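Local coordinates for protein BIS(5'-nucleosyl)-tetraphosphatase (Diadenosine tetraphosphatase), putative (Plasmodium falciparum, PDB 5CFJ) that probably hydrolyses diadenosine tetraphosphate asymmetrically to ATP and AMP, as a member of the Nudix hydrolase family, at residues K120-H125 with Y130-S135; F9-C14 with Y76-Y81; H43-K48 with E134-L139; T69-D74 with A101-N106. All coordinates share one frame; numbering follows the deposited sequence.

How the contacts relate
The four contacts form two pairs in a single Nudix domain. Contacts 1 and 3 share the start of helix 134-147 and lie about 6 Å apart between centres. They meet through the rings of Tyr130 and Trp44, and Leu132 CD2 comes 3.5 Å from Trp44 O. Contacts 2 and 4 are about 9 Å apart between centres and joined by backbone: Cys14 N and Ala101 O lie 2.8 Å from each other, a probable hydrogen bond between strands 6-16 and 92-103. Trp121 spans the gap, its CZ2 3.5 Å from Leu103 CD2. Two sulfates sit at contact 3, while contact 4 takes in the end of the Nudix box, about 18 Å away between centres.

Contact 1 of 4, residues K120-H125 with Y130-S135; sequences KWIGSH and YNLPES
Ile122 lays its CG2 methyl over one face of the Tyr130 ring, 3.8 Å from the centroid and only 17° off the ring normal, a CH-pi contact. The methyl is displaced toward the rim, closest to CE1 at 3.7 Å, and this is the close-fitting part of the contact. Ile122 puts CG1 between its backbone N and carbonyl carbon (chi1 66°), which sends the other branch onward: its CD1 reaches Leu132 CD1 tip to tip at 4.2 Å, a lighter touch between two buried side chains. At the hydroxyl of Tyr130, Lys120 crosses the tyrosine at about a right angle, CG 3.5 Å from the OH, an approach that is neither over the face nor at the edge. Both residues are partly exposed, and this side opens toward solvent as the bent lysine chain leaves the contact; its NZ makes a salt bridge with Asp118. No hydrogen bond joins the two segments. Trp44 meets Tyr130 edge-to-face, and a sulfate lies about 5 Å from the tyrosine side chain. The contact joins strand 116-122 to the lead-in to helix 134-147: Ile122 and Leu132 both lean on Phe34 of strand 30-37, and Leu132 also packs on Leu140 of the helix.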
loop_
_atom_site.group_PDB
_atom_site.type_symbol
_atom_site.label_atom_id
_atom_site.label_comp_id
_atom_site.label_asym_id
_atom_site.label_seq_id
_atom_site.Cartn_x
_atom_site.Cartn_y
_atom_site.Cartn_z
ATOM N N LYS A 120 10.101 2.091 2.282
ATOM C CA LYS A 120 10.428 1.384 3.510
ATOM C C LYS A 120 9.420 0.277 3.721
ATOM O O LYS A 120 8.227 0.492 3.525
ATOM C CB LYS A 120 10.400 2.320 4.724
ATOM C CG LYS A 120 11.552 3.298 4.816
ATOM C CD LYS A 120 12.885 2.580 4.915
ATOM C CE LYS A 120 14.019 3.581 4.889
ATOM N NZ LYS A 120 13.784 4.587 3.822
ATOM N N TRP A 121 9.898 -0.887 4.136
ATOM C CA TRP A 121 9.029 -1.958 4.575
ATOM C C TRP A 121 8.795 -1.719 6.058
ATOM O O TRP A 121 9.720 -1.871 6.856
ATOM C CB TRP A 121 9.675 -3.304 4.334
ATOM C CG TRP A 121 9.698 -3.725 2.904
ATOM C CD1 TRP A 121 10.721 -3.570 2.006
ATOM C CD2 TRP A 121 8.658 -4.418 2.213
ATOM N NE1 TRP A 121 10.370 -4.112 0.793
ATOM C CE2 TRP A 121 9.113 -4.646 0.893
ATOM C CE3 TRP A 121 7.387 -4.876 2.585
ATOM C CZ2 TRP A 121 8.340 -5.315 -0.057
ATOM C CZ3 TRP A 121 6.621 -5.536 1.639
ATOM C CH2 TRP A 121 7.103 -5.754 0.332
ATOM N N ILE A 122 7.587 -1.314 6.434
ATOM C CA ILE A 122 7.311 -0.941 7.823
ATOM C C ILE A 122 6.325 -1.885 8.507
ATOM O O ILE A 122 5.415 -2.442 7.889
ATOM C CB ILE A 122 6.783 0.515 7.923
ATOM C CG1 ILE A 122 5.413 0.667 7.253
ATOM C CG2 ILE A 122 7.812 1.494 7.347
ATOM C CD1 ILE A 122 4.743 1.996 7.549
ATOM N N GLY A 123 6.527 -2.077 9.800
ATOM C CA GLY A 123 5.569 -2.814 10.591
ATOM C C GLY A 123 4.439 -1.901 11.023
ATOM O O GLY A 123 4.575 -0.665 11.027
ATOM N N SER A 124 3.320 -2.504 11.397
ATOM C CA SER A 124 2.177 -1.741 11.871
ATOM C C SER A 124 2.549 -0.826 13.045
ATOM O O SER A 124 2.024 0.278 13.165
ATOM C CB SER A 124 1.047 -2.688 12.272
ATOM O OG SER A 124 1.463 -3.572 13.299
ATOM N N HIS A 125 3.469 -1.274 13.896
ATOM C CA HIS A 125 3.871 -0.486 15.063
ATOM C C HIS A 125 4.633 0.785 14.712
ATOM O O HIS A 125 4.844 1.636 15.572
ATOM C CB HIS A 125 4.722 -1.330 16.016
ATOM C CG HIS A 125 3.945 -2.375 16.755
ATOM N ND1 HIS A 125 4.207 -2.706 18.067
ATOM C CD2 HIS A 125 2.917 -3.167 16.365
ATOM C CE1 HIS A 125 3.370 -3.652 18.456
ATOM N NE2 HIS A 125 2.578 -3.951 17.441
ATOM N N TYR A 130 5.948 7.054 11.077
ATOM C CA TYR A 130 5.851 7.450 9.677
ATOM C C TYR A 130 4.686 8.403 9.434
ATOM O O TYR A 130 4.354 8.711 8.290
ATOM C CB TYR A 130 5.762 6.205 8.787
ATOM C CG TYR A 130 7.136 5.606 8.608
ATOM C CD1 TYR A 130 7.701 4.811 9.594
ATOM C CD2 TYR A 130 7.900 5.903 7.491
ATOM C CE1 TYR A 130 8.978 4.299 9.457
ATOM C CE2 TYR A 130 9.167 5.397 7.338
ATOM C CZ TYR A 130 9.707 4.598 8.325
ATOM O OH TYR A 130 10.975 4.091 8.168
ATOM N N ASN A 131 4.108 8.897 10.530
ATOM C CA ASN A 131 3.035 9.891 10.498
ATOM C C ASN A 131 1.838 9.480 9.643
ATOM O O ASN A 131 1.223 10.302 8.963
ATOM C CB ASN A 131 3.591 11.235 10.026
ATOM C CG ASN A 131 4.657 11.772 10.963
ATOM O OD1 ASN A 131 5.785 12.040 10.552
ATOM N ND2 ASN A 131 4.306 11.912 12.236
ATOM N N LEU A 132 1.494 8.203 9.701
ATOM C CA LEU A 132 0.313 7.732 8.996
ATOM C C LEU A 132 -0.954 8.255 9.639
ATOM O O LEU A 132 -1.039 8.324 10.866
ATOM C CB LEU A 132 0.253 6.209 8.986
ATOM C CG LEU A 132 1.472 5.473 8.430
ATOM C CD1 LEU A 132 1.147 3.991 8.284
ATOM C CD2 LEU A 132 1.952 6.069 7.113
ATOM N N PRO A 133 -1.951 8.610 8.816
ATOM C CA PRO A 133 -3.266 8.921 9.383
ATOM C C PRO A 133 -3.896 7.677 10.007
ATOM O O PRO A 133 -3.498 6.548 9.684
ATOM C CB PRO A 133 -4.071 9.403 8.173
ATOM C CG PRO A 133 -3.411 8.768 7.009
ATOM C CD PRO A 133 -1.947 8.712 7.346
ATOM N N GLU A 134 -4.866 7.883 10.890
ATOM C CA GLU A 134 -5.509 6.786 11.598
ATOM C C GLU A 134 -6.060 5.737 10.654
ATOM O O GLU A 134 -5.959 4.547 10.928
ATOM C CB GLU A 134 -6.634 7.307 12.488
ATOM C CG GLU A 134 -6.124 8.058 13.692
ATOM C CD GLU A 134 -7.222 8.707 14.513
ATOM O OE1 GLU A 134 -8.417 8.468 14.236
ATOM O OE2 GLU A 134 -6.879 9.463 15.442
ATOM N N SER A 135 -6.640 6.172 9.542
ATOM C CA SER A 135 -7.213 5.228 8.576
ATOM C C SER A 135 -6.193 4.189 8.097
ATOM O O SER A 135 -6.482 2.979 8.047
ATOM C CB SER A 135 -7.792 5.985 7.376
ATOM O OG SER A 135 -6.826 6.844 6.789
#

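Contact 2 of 4, residues F9-C14 with Y76-Y81; sequences FGILLC and YKLLNY
Leu13 and Tyr76 cross at about a right angle, with the CD1 methyl of the leucine tucked against the root of the tyrosine, 3.8 Å from both Tyr76 CB and Tyr76 CD2. Of the two leucine branches, CD1 is the one that arrives at the tyrosine. Tyr76 takes the less common position with CG between N and the carbonyl carbon (chi1 52°), which turns the ring toward strand 6-16 and brings the OH to 3.9 Å from Ile11 CG1. Leu13 CD1 and Ile11 CG1 both approach the ring obliquely. Ile11 spreads its chain in two steps: CG1 serves the tyrosine, and with chi2 at -68° CD1 turns to Leu78 CD2, also 3.9 Å away and crossing at about a right angle. The short strand axes pass at 8.7 Å, with 122° between their directions, and strand 92-103 lies between the two. It is hydrogen-bonded to 6-16 and neighbour to 76-89; its small Ala101 touches both Ile11 and Tyr76. Helix 57-69 covers this layer with Ala61, Thr65 and Val62. Across the two segments no hydrogen bond forms, and even the tyrosine hydroxyl meets carbon. The chemistry is thus apolar: the two segments meet only through van der Waals packing, while the backbone bonding runs through strand 92-103.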
loop_
_atom_site.group_PDB
_atom_site.type_symbol
_atom_site.label_atom_id
_atom_site.label_comp_id
_atom_site.label_asym_id
_atom_site.label_seq_id
_atom_site.Cartn_x
_atom_site.Cartn_y
_atom_site.Cartn_z
ATOM N N PHE A 9 -6.909 3.268 -6.008
ATOM C CA PHE A 9 -6.844 1.830 -5.833
ATOM C C PHE A 9 -5.388 1.443 -5.700
ATOM O O PHE A 9 -4.542 1.914 -6.462
ATOM C CB PHE A 9 -7.499 1.123 -7.027
ATOM C CG PHE A 9 -8.906 1.569 -7.259
ATOM C CD1 PHE A 9 -9.169 2.698 -8.014
ATOM C CD2 PHE A 9 -9.964 0.911 -6.653
ATOM C CE1 PHE A 9 -10.464 3.141 -8.188
ATOM C CE2 PHE A 9 -11.259 1.353 -6.828
ATOM C CZ PHE A 9 -11.503 2.464 -7.601
ATOM N N GLY A 10 -5.085 0.583 -4.739
ATOM C CA GLY A 10 -3.714 0.182 -4.521
ATOM C C GLY A 10 -3.575 -1.213 -3.974
ATOM O O GLY A 10 -4.543 -1.835 -3.532
ATOM N N ILE A 11 -2.349 -1.708 -4.016
ATOM C CA ILE A 11 -2.035 -2.987 -3.405
ATOM C C ILE A 11 -1.394 -2.702 -2.055
ATOM O O ILE A 11 -0.385 -2.001 -1.971
ATOM C CB ILE A 11 -1.084 -3.852 -4.267
ATOM C CG1 ILE A 11 -1.712 -4.186 -5.630
ATOM C CG2 ILE A 11 -0.676 -5.122 -3.508
ATOM C CD1 ILE A 11 -2.925 -5.122 -5.547
ATOM N N LEU A 12 -1.999 -3.220 -0.993
ATOM C CA LEU A 12 -1.340 -3.247 0.302
ATOM C C LEU A 12 -0.430 -4.466 0.284
ATOM O O LEU A 12 -0.850 -5.593 0.560
ATOM C CB LEU A 12 -2.349 -3.298 1.448
ATOM C CG LEU A 12 -1.746 -3.328 2.848
ATOM C CD1 LEU A 12 -0.928 -2.063 3.097
ATOM C CD2 LEU A 12 -2.849 -3.489 3.886
ATOM N N LEU A 13 0.803 -4.227 -0.131
ATOM C CA LEU A 13 1.787 -5.279 -0.318
ATOM C C LEU A 13 2.492 -5.556 0.998
ATOM O O LEU A 13 3.051 -4.647 1.614
ATOM C CB LEU A 13 2.792 -4.891 -1.406
ATOM C CG LEU A 13 3.745 -5.994 -1.852
ATOM C CD1 LEU A 13 2.976 -7.133 -2.535
ATOM C CD2 LEU A 13 4.805 -5.424 -2.789
ATOM N N CYS A 14 2.451 -6.808 1.437
ATOM C CA CYS A 14 3.085 -7.205 2.685
ATOM C C CYS A 14 4.108 -8.305 2.446
ATOM O O CYS A 14 4.148 -8.906 1.374
ATOM C CB CYS A 14 2.045 -7.659 3.719
ATOM S SG CYS A 14 1.276 -9.252 3.420
ATOM N N TYR A 76 3.512 -11.658 -6.383
ATOM C CA TYR A 76 2.777 -11.678 -5.123
ATOM C C TYR A 76 1.483 -12.470 -5.222
ATOM O O TYR A 76 0.950 -12.697 -6.311
ATOM C CB TYR A 76 2.520 -10.247 -4.618
ATOM C CG TYR A 76 1.882 -9.265 -5.579
ATOM C CD1 TYR A 76 0.528 -9.323 -5.883
ATOM C CD2 TYR A 76 2.635 -8.234 -6.135
ATOM C CE1 TYR A 76 -0.050 -8.396 -6.727
ATOM C CE2 TYR A 76 2.065 -7.304 -6.978
ATOM C CZ TYR A 76 0.722 -7.392 -7.276
ATOM O OH TYR A 76 0.151 -6.462 -8.124
ATOM N N LYS A 77 1.015 -12.910 -4.063
ATOM C CA LYS A 77 -0.229 -13.641 -3.946
ATOM C C LYS A 77 -1.304 -12.696 -3.456
ATOM O O LYS A 77 -1.213 -12.170 -2.345
ATOM C CB LYS A 77 -0.083 -14.800 -2.977
ATOM C CG LYS A 77 -1.339 -15.614 -2.799
ATOM C CD LYS A 77 -1.134 -16.675 -1.735
ATOM C CE LYS A 77 -2.388 -17.475 -1.458
ATOM N NZ LYS A 77 -2.107 -18.519 -0.435
ATOM N N LEU A 78 -2.310 -12.455 -4.281
ATOM C CA LEU A 78 -3.442 -11.643 -3.869
ATOM C C LEU A 78 -4.217 -12.395 -2.806
ATOM O O LEU A 78 -4.583 -13.556 -2.993
ATOM C CB LEU A 78 -4.333 -11.286 -5.061
ATOM C CG LEU A 78 -3.733 -10.308 -6.075
ATOM C CD1 LEU A 78 -4.507 -10.345 -7.385
ATOM C CD2 LEU A 78 -3.704 -8.898 -5.514
ATOM N N LEU A 79 -4.451 -11.736 -1.682
ATOM C CA LEU A 79 -5.173 -12.358 -0.582
ATOM C C LEU A 79 -6.595 -11.838 -0.496
ATOM O O LEU A 79 -6.940 -10.804 -1.071
ATOM C CB LEU A 79 -4.448 -12.118 0.743
ATOM C CG LEU A 79 -3.000 -12.617 0.746
ATOM C CD1 LEU A 79 -2.332 -12.297 2.073
ATOM C CD2 LEU A 79 -2.920 -14.114 0.449
ATOM N N ASN A 80 -7.423 -12.555 0.247
ATOM C CA ASN A 80 -8.836 -12.232 0.335
ATOM C C ASN A 80 -9.140 -11.145 1.370
ATOM O O ASN A 80 -9.955 -11.334 2.272
ATOM C CB ASN A 80 -9.622 -13.492 0.657
ATOM C CG ASN A 80 -11.093 -13.269 0.577
ATOM O OD1 ASN A 80 -11.560 -12.524 -0.290
ATOM N ND2 ASN A 80 -11.843 -13.874 1.494
ATOM N N TYR A 81 -8.484 -10.002 1.237
ATOM C CA TYR A 81 -8.705 -8.881 2.134
ATOM C C TYR A 81 -8.658 -7.592 1.337
ATOM O O TYR A 81 -7.726 -7.363 0.572
ATOM C CB TYR A 81 -7.657 -8.845 3.258
ATOM C CG TYR A 81 -7.822 -7.664 4.183
ATOM C CD1 TYR A 81 -7.264 -6.429 3.873
ATOM C CD2 TYR A 81 -8.549 -7.770 5.353
ATOM C CE1 TYR A 81 -7.430 -5.327 4.701
ATOM C CE2 TYR A 81 -8.722 -6.675 6.190
ATOM C CZ TYR A 81 -8.154 -5.458 5.856
ATOM O OH TYR A 81 -8.314 -4.370 6.675
#

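Contact 3 of 4, residues H43-K48 with E134-L139; sequences HWTPPK and ESLADL. With SO4 (sulfate ion), chain B; SO4 (sulfate ion), chain C.
Leu136 of helix 134-147 points at the segment 43-48 and meets it with both of its methyls. From CB the chain heads toward that segment, and CB and CG carry the fork across without touching it. At the fork CD1 settles 4.0 Å from Trp44 O, with Thr45 CG2 slightly farther off, while CD2 reaches Pro46 CD tip to tip at 4.1 Å. The polar side chains have other partners: Thr45 OG1 donates to Pro46 O at 2.8 Å, bridging to the next residue's carbonyl. Lys48 and His43 converge on one sulfate. His43 NE2 donates in a nearly straight bond to its O1 (2.8 Å, 164°) with the ion at the ring edge and in its plane, and Lys48 NZ donates to the same O1, also at 2.8 Å. Tyr87 OH and Lys94 NZ also bind this ion. A second sulfate, at the edge of the indole, accepts through O3 from Trp44 NE1 at 3.1 Å and also bonds Lys36 NZ. The sulfates probably come from the crystallisation liquor, but a basic pocket of this kind is consistent with a place for substrate phosphates. The Trp-Thr-Pro-Pro-Lys run, strand and then proline turn, leads directly into the Nudix box of Ap4A hydrolases.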
loop_
_atom_site.group_PDB
_atom_site.type_symbol
_atom_site.label_atom_id
_atom_site.label_comp_id
_atom_site.label_asym_id
_atom_site.label_seq_id
_atom_site.Cartn_x
_atom_site.Cartn_y
_atom_site.Cartn_z
ATOM N N HIS A 43 4.946 12.152 3.518
ATOM C CA HIS A 43 3.754 11.463 3.036
ATOM C C HIS A 43 4.092 10.069 2.525
ATOM O O HIS A 43 4.604 9.910 1.419
ATOM C CB HIS A 43 3.085 12.291 1.936
ATOM C CG HIS A 43 1.711 11.814 1.571
ATOM N ND1 HIS A 43 0.624 11.981 2.399
ATOM C CD2 HIS A 43 1.253 11.182 0.464
ATOM C CE1 HIS A 43 -0.450 11.466 1.818
ATOM N NE2 HIS A 43 -0.097 10.982 0.645
ATOM N N TRP A 44 3.796 9.071 3.350
ATOM C CA TRP A 44 4.088 7.680 3.056
ATOM C C TRP A 44 2.793 6.912 2.860
ATOM O O TRP A 44 1.921 6.952 3.720
ATOM C CB TRP A 44 4.865 7.053 4.202
ATOM C CG TRP A 44 6.240 7.612 4.461
ATOM C CD1 TRP A 44 6.552 8.739 5.180
ATOM C CD2 TRP A 44 7.487 7.041 4.052
ATOM N NE1 TRP A 44 7.914 8.906 5.223
ATOM C CE2 TRP A 44 8.512 7.876 4.545
ATOM C CE3 TRP A 44 7.837 5.905 3.314
ATOM C CZ2 TRP A 44 9.858 7.606 4.324
ATOM C CZ3 TRP A 44 9.176 5.641 3.098
ATOM C CH2 TRP A 44 10.169 6.488 3.600
ATOM N N THR A 45 2.657 6.212 1.739
ATOM C CA THR A 45 1.485 5.370 1.496
ATOM C C THR A 45 1.903 4.096 0.773
ATOM O O THR A 45 2.996 4.036 0.211
ATOM C CB THR A 45 0.407 6.082 0.623
ATOM O OG1 THR A 45 0.822 6.103 -0.746
ATOM C CG2 THR A 45 0.107 7.502 1.099
ATOM N N PRO A 46 1.021 3.082 0.751
ATOM C CA PRO A 46 1.270 1.956 -0.155
ATOM C C PRO A 46 1.163 2.414 -1.613
ATOM O O PRO A 46 0.711 3.531 -1.885
ATOM C CB PRO A 46 0.156 0.955 0.202
ATOM C CG PRO A 46 -0.360 1.406 1.550
ATOM C CD PRO A 46 -0.209 2.892 1.543
ATOM N N PRO A 47 1.595 1.566 -2.554
ATOM C CA PRO A 47 1.399 1.871 -3.975
ATOM C C PRO A 47 -0.092 1.993 -4.306
ATOM O O PRO A 47 -0.873 1.146 -3.889
ATOM C CB PRO A 47 2.027 0.666 -4.683
ATOM C CG PRO A 47 2.855 -0.027 -3.634
ATOM C CD PRO A 47 2.168 0.226 -2.350
ATOM N N LYS A 48 -0.471 3.033 -5.041
ATOM C CA LYS A 48 -1.865 3.283 -5.386
ATOM C C LYS A 48 -1.972 4.348 -6.465
ATOM O O LYS A 48 -1.024 5.104 -6.695
ATOM C CB LYS A 48 -2.659 3.737 -4.164
ATOM C CG LYS A 48 -2.220 5.081 -3.623
ATOM C CD LYS A 48 -3.206 5.585 -2.594
ATOM C CE LYS A 48 -2.641 6.760 -1.815
ATOM N NZ LYS A 48 -2.247 7.889 -2.699
ATOM N N GLU A 134 -4.866 7.883 10.890
ATOM C CA GLU A 134 -5.509 6.786 11.598
ATOM C C GLU A 134 -6.060 5.737 10.654
ATOM O O GLU A 134 -5.959 4.547 10.928
ATOM C CB GLU A 134 -6.634 7.307 12.488
ATOM C CG GLU A 134 -6.124 8.058 13.692
ATOM C CD GLU A 134 -7.222 8.707 14.513
ATOM O OE1 GLU A 134 -8.417 8.468 14.236
ATOM O OE2 GLU A 134 -6.879 9.463 15.442
ATOM N N SER A 135 -6.640 6.172 9.542
ATOM C CA SER A 135 -7.213 5.228 8.576
ATOM C C SER A 135 -6.193 4.189 8.097
ATOM O O SER A 135 -6.482 2.979 8.047
ATOM C CB SER A 135 -7.792 5.985 7.376
ATOM O OG SER A 135 -6.826 6.844 6.789
ATOM N N LEU A 136 -4.996 4.665 7.765
ATOM C CA LEU A 136 -3.929 3.796 7.274
ATOM C C LEU A 136 -3.315 2.955 8.382
ATOM O O LEU A 136 -3.037 1.765 8.187
ATOM C CB LEU A 136 -2.829 4.612 6.594
ATOM C CG LEU A 136 -2.984 4.887 5.107
ATOM C CD1 LEU A 136 -1.797 5.669 4.598
ATOM C CD2 LEU A 136 -3.140 3.576 4.343
ATOM N N ALA A 137 -3.095 3.576 9.537
ATOM C CA ALA A 137 -2.548 2.842 10.674
ATOM C C ALA A 137 -3.452 1.650 11.014
ATOM O O ALA A 137 -3.013 0.487 11.216
ATOM C CB ALA A 137 -2.395 3.772 11.869
ATOM N N ASP A 138 -4.743 1.949 11.042
ATOM C CA ASP A 138 -5.726 0.952 11.389
ATOM C C ASP A 138 -5.813 -0.108 10.302
ATOM O O ASP A 138 -5.967 -1.288 10.612
ATOM C CB ASP A 138 -7.089 1.592 11.630
ATOM C CG ASP A 138 -7.104 2.457 12.870
ATOM O OD1 ASP A 138 -6.150 2.359 13.671
ATOM O OD2 ASP A 138 -8.060 3.230 13.050
ATOM N N LEU A 139 -5.686 0.296 9.033
ATOM C CA LEU A 139 -5.606 -0.669 7.944
ATOM C C LEU A 139 -4.497 -1.675 8.208
ATOM O O LEU A 139 -4.695 -2.884 8.029
ATOM C CB LEU A 139 -5.367 0.048 6.619
ATOM C CG LEU A 139 -5.109 -0.834 5.396
ATOM C CD1 LEU A 139 -6.352 -1.634 5.011
ATOM C CD2 LEU A 139 -4.634 0.018 4.228
HETATM S S SO4 B . -3.441 10.481 -0.482
HETATM O O1 SO4 B . -2.133 10.020 -0.935
HETATM O O2 SO4 B . -4.507 9.616 -0.971
HETATM O O3 SO4 B . -3.456 10.506 0.978
HETATM O O4 SO4 B . -3.657 11.842 -0.969
HETATM S S SO4 C . 10.310 11.233 6.753
HETATM O O1 SO4 C . 11.458 10.695 6.026
HETATM O O2 SO4 C . 9.391 11.877 5.822
HETATM O O3 SO4 C . 9.610 10.151 7.438
HETATM O O4 SO4 C . 10.772 12.218 7.727
#

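Contact 4 of 4, residues T69-D74 with A101-N106; sequences TGINKD and AMLLNN
Gly70 and Ile71, the closing Gly-Ile of the Nudix box, follow helix 57-69 of the Nudix fold, and here Ile71 anchors that exit against Leu103 at the end of strand 92-103. Ile71 CG2 meets Leu103 CD1 at 4.0 Å, the two side chains crossing at about a right angle. Both are buried. Ile71 presents CG2 by holding it opposite the backbone N, with CG1 beside that N (chi1 -59°). Behind the contact, the turn is set by polar bonds. Thr69 OG1 accepts from Ile71 N at 3.0 Å and 155°, making an ST turn, and the same hydroxyl is hydrogen-bonded back to Thr65 O in helix 57-69. Gly70 sits at positive phi between them, a conformation that favours glycine. One residue past the isoleucine, Asn72 OD1 takes the N-H of Lys73 at 2.8 Å, just where the short 3-10 segment begins. Leu13 and Tyr76 also pack on Ile71, so the side chain sits among strands 6-16, 76-89 and 92-103. Toward solvent the contact thins out: Asp74 and Leu104 are exposed, and a bound di(hydroxyethyl)ether lies about 4 Å from the Leu104 side chain. The last touch is a slack one, the carbonyl oxygen Asp74 O standing 4.5 Å from the Leu104 CD1 methyl.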
loop_
_atom_site.group_PDB
_atom_site.type_symbol
_atom_site.label_atom_id
_atom_site.label_comp_id
_atom_site.label_asym_id
_atom_site.label_seq_id
_atom_site.Cartn_x
_atom_site.Cartn_y
_atom_site.Cartn_z
ATOM N N THR A 69 6.632 0.597 -8.330
ATOM C CA THR A 69 7.624 -0.243 -7.657
ATOM C C THR A 69 8.370 -1.196 -8.585
ATOM O O THR A 69 9.330 -1.837 -8.170
ATOM C CB THR A 69 6.983 -1.125 -6.561
ATOM O OG1 THR A 69 6.182 -2.143 -7.172
ATOM C CG2 THR A 69 6.147 -0.326 -5.585
ATOM N N GLY A 70 7.892 -1.352 -9.816
ATOM C CA GLY A 70 8.445 -2.341 -10.728
ATOM C C GLY A 70 8.045 -3.773 -10.398
ATOM O O GLY A 70 8.456 -4.705 -11.078
ATOM N N ILE A 71 7.217 -3.963 -9.373
ATOM C CA ILE A 71 6.822 -5.308 -8.976
ATOM C C ILE A 71 5.502 -5.680 -9.637
ATOM O O ILE A 71 4.484 -5.024 -9.409
ATOM C CB ILE A 71 6.687 -5.425 -7.448
ATOM C CG1 ILE A 71 8.015 -5.086 -6.765
ATOM C CG2 ILE A 71 6.204 -6.810 -7.065
ATOM C CD1 ILE A 71 7.922 -5.027 -5.251
ATOM N N ASN A 72 5.524 -6.726 -10.463
ATOM C CA ASN A 72 4.336 -7.186 -11.165
ATOM C C ASN A 72 3.599 -8.255 -10.372
ATOM O O ASN A 72 4.135 -8.807 -9.412
ATOM C CB ASN A 72 4.710 -7.723 -12.547
ATOM C CG ASN A 72 3.650 -7.440 -13.586
ATOM O OD1 ASN A 72 2.479 -7.237 -13.265
ATOM N ND2 ASN A 72 4.058 -7.420 -14.845
ATOM N N LYS A 73 2.372 -8.563 -10.783
ATOM C CA LYS A 73 1.512 -9.423 -9.979
ATOM C C LYS A 73 1.985 -10.867 -9.888
ATOM O O LYS A 73 1.573 -11.581 -8.986
ATOM C CB LYS A 73 0.077 -9.379 -10.501
ATOM C CG LYS A 73 -0.115 -9.964 -11.872
ATOM C CD LYS A 73 -1.597 -10.044 -12.201
ATOM C CE LYS A 73 -1.830 -10.682 -13.553
ATOM N NZ LYS A 73 -3.283 -10.797 -13.846
ATOM N N ASP A 74 2.866 -11.298 -10.785
ATOM C CA ASP A 74 3.399 -12.654 -10.677
ATOM C C ASP A 74 4.296 -12.793 -9.445
ATOM O O ASP A 74 4.619 -13.902 -9.033
ATOM C CB ASP A 74 4.172 -13.043 -11.938
ATOM C CG ASP A 74 5.381 -12.171 -12.157
ATOM O OD1 ASP A 74 5.191 -10.980 -12.476
ATOM O OD2 ASP A 74 6.516 -12.666 -12.001
ATOM N N ALA A 101 -1.896 -8.121 -0.585
ATOM C CA ALA A 101 -1.146 -9.142 -1.311
ATOM C C ALA A 101 0.132 -9.461 -0.560
ATOM O O ALA A 101 0.706 -8.580 0.078
ATOM C CB ALA A 101 -0.827 -8.678 -2.723
ATOM N N MET A 102 0.574 -10.711 -0.625
ATOM C CA MET A 102 1.827 -11.080 0.011
ATOM C C MET A 102 2.909 -11.311 -1.026
ATOM O O MET A 102 2.784 -12.142 -1.930
ATOM C CB MET A 102 1.666 -12.321 0.879
ATOM C CG MET A 102 2.878 -12.565 1.765
ATOM S SD MET A 102 2.716 -14.075 2.727
ATOM C CE MET A 102 1.220 -13.747 3.655
ATOM N N LEU A 103 3.980 -10.543 -0.886
ATOM C CA LEU A 103 5.138 -10.681 -1.735
ATOM C C LEU A 103 5.781 -12.014 -1.399
ATOM O O LEU A 103 6.051 -12.297 -0.237
ATOM C CB LEU A 103 6.097 -9.523 -1.503
ATOM C CG LEU A 103 7.291 -9.411 -2.444
ATOM C CD1 LEU A 103 6.850 -9.137 -3.877
ATOM C CD2 LEU A 103 8.198 -8.323 -1.931
ATOM N N LEU A 104 6.010 -12.837 -2.415
ATOM C CA LEU A 104 6.475 -14.198 -2.201
ATOM C C LEU A 104 7.995 -14.267 -1.985
ATOM O O LEU A 104 8.489 -15.143 -1.273
ATOM C CB LEU A 104 6.025 -15.071 -3.379
ATOM C CG LEU A 104 4.491 -15.180 -3.425
ATOM C CD1 LEU A 104 3.942 -15.378 -4.839
ATOM C CD2 LEU A 104 4.046 -16.303 -2.515
ATOM N N ASN A 105 8.726 -13.339 -2.595
ATOM C CA ASN A 105 10.152 -13.163 -2.358
ATOM C C ASN A 105 10.382 -11.838 -1.642
ATOM O O ASN A 105 10.275 -10.773 -2.256
ATOM C CB ASN A 105 10.915 -13.177 -3.675
ATOM C CG ASN A 105 12.347 -12.726 -3.521
ATOM O OD1 ASN A 105 12.958 -12.891 -2.467
ATOM N ND2 ASN A 105 12.896 -12.152 -4.580
ATOM N N ASN A 106 10.734 -11.890 -0.359
ATOM C CA ASN A 106 10.901 -10.666 0.430
ATOM C C ASN A 106 11.832 -9.656 -0.191
ATOM O O ASN A 106 11.691 -8.458 0.030
ATOM C CB ASN A 106 11.444 -10.974 1.815
ATOM C CG ASN A 106 10.394 -11.460 2.752
ATOM O OD1 ASN A 106 9.443 -12.116 2.344
ATOM N ND2 ASN A 106 10.553 -11.140 4.034
#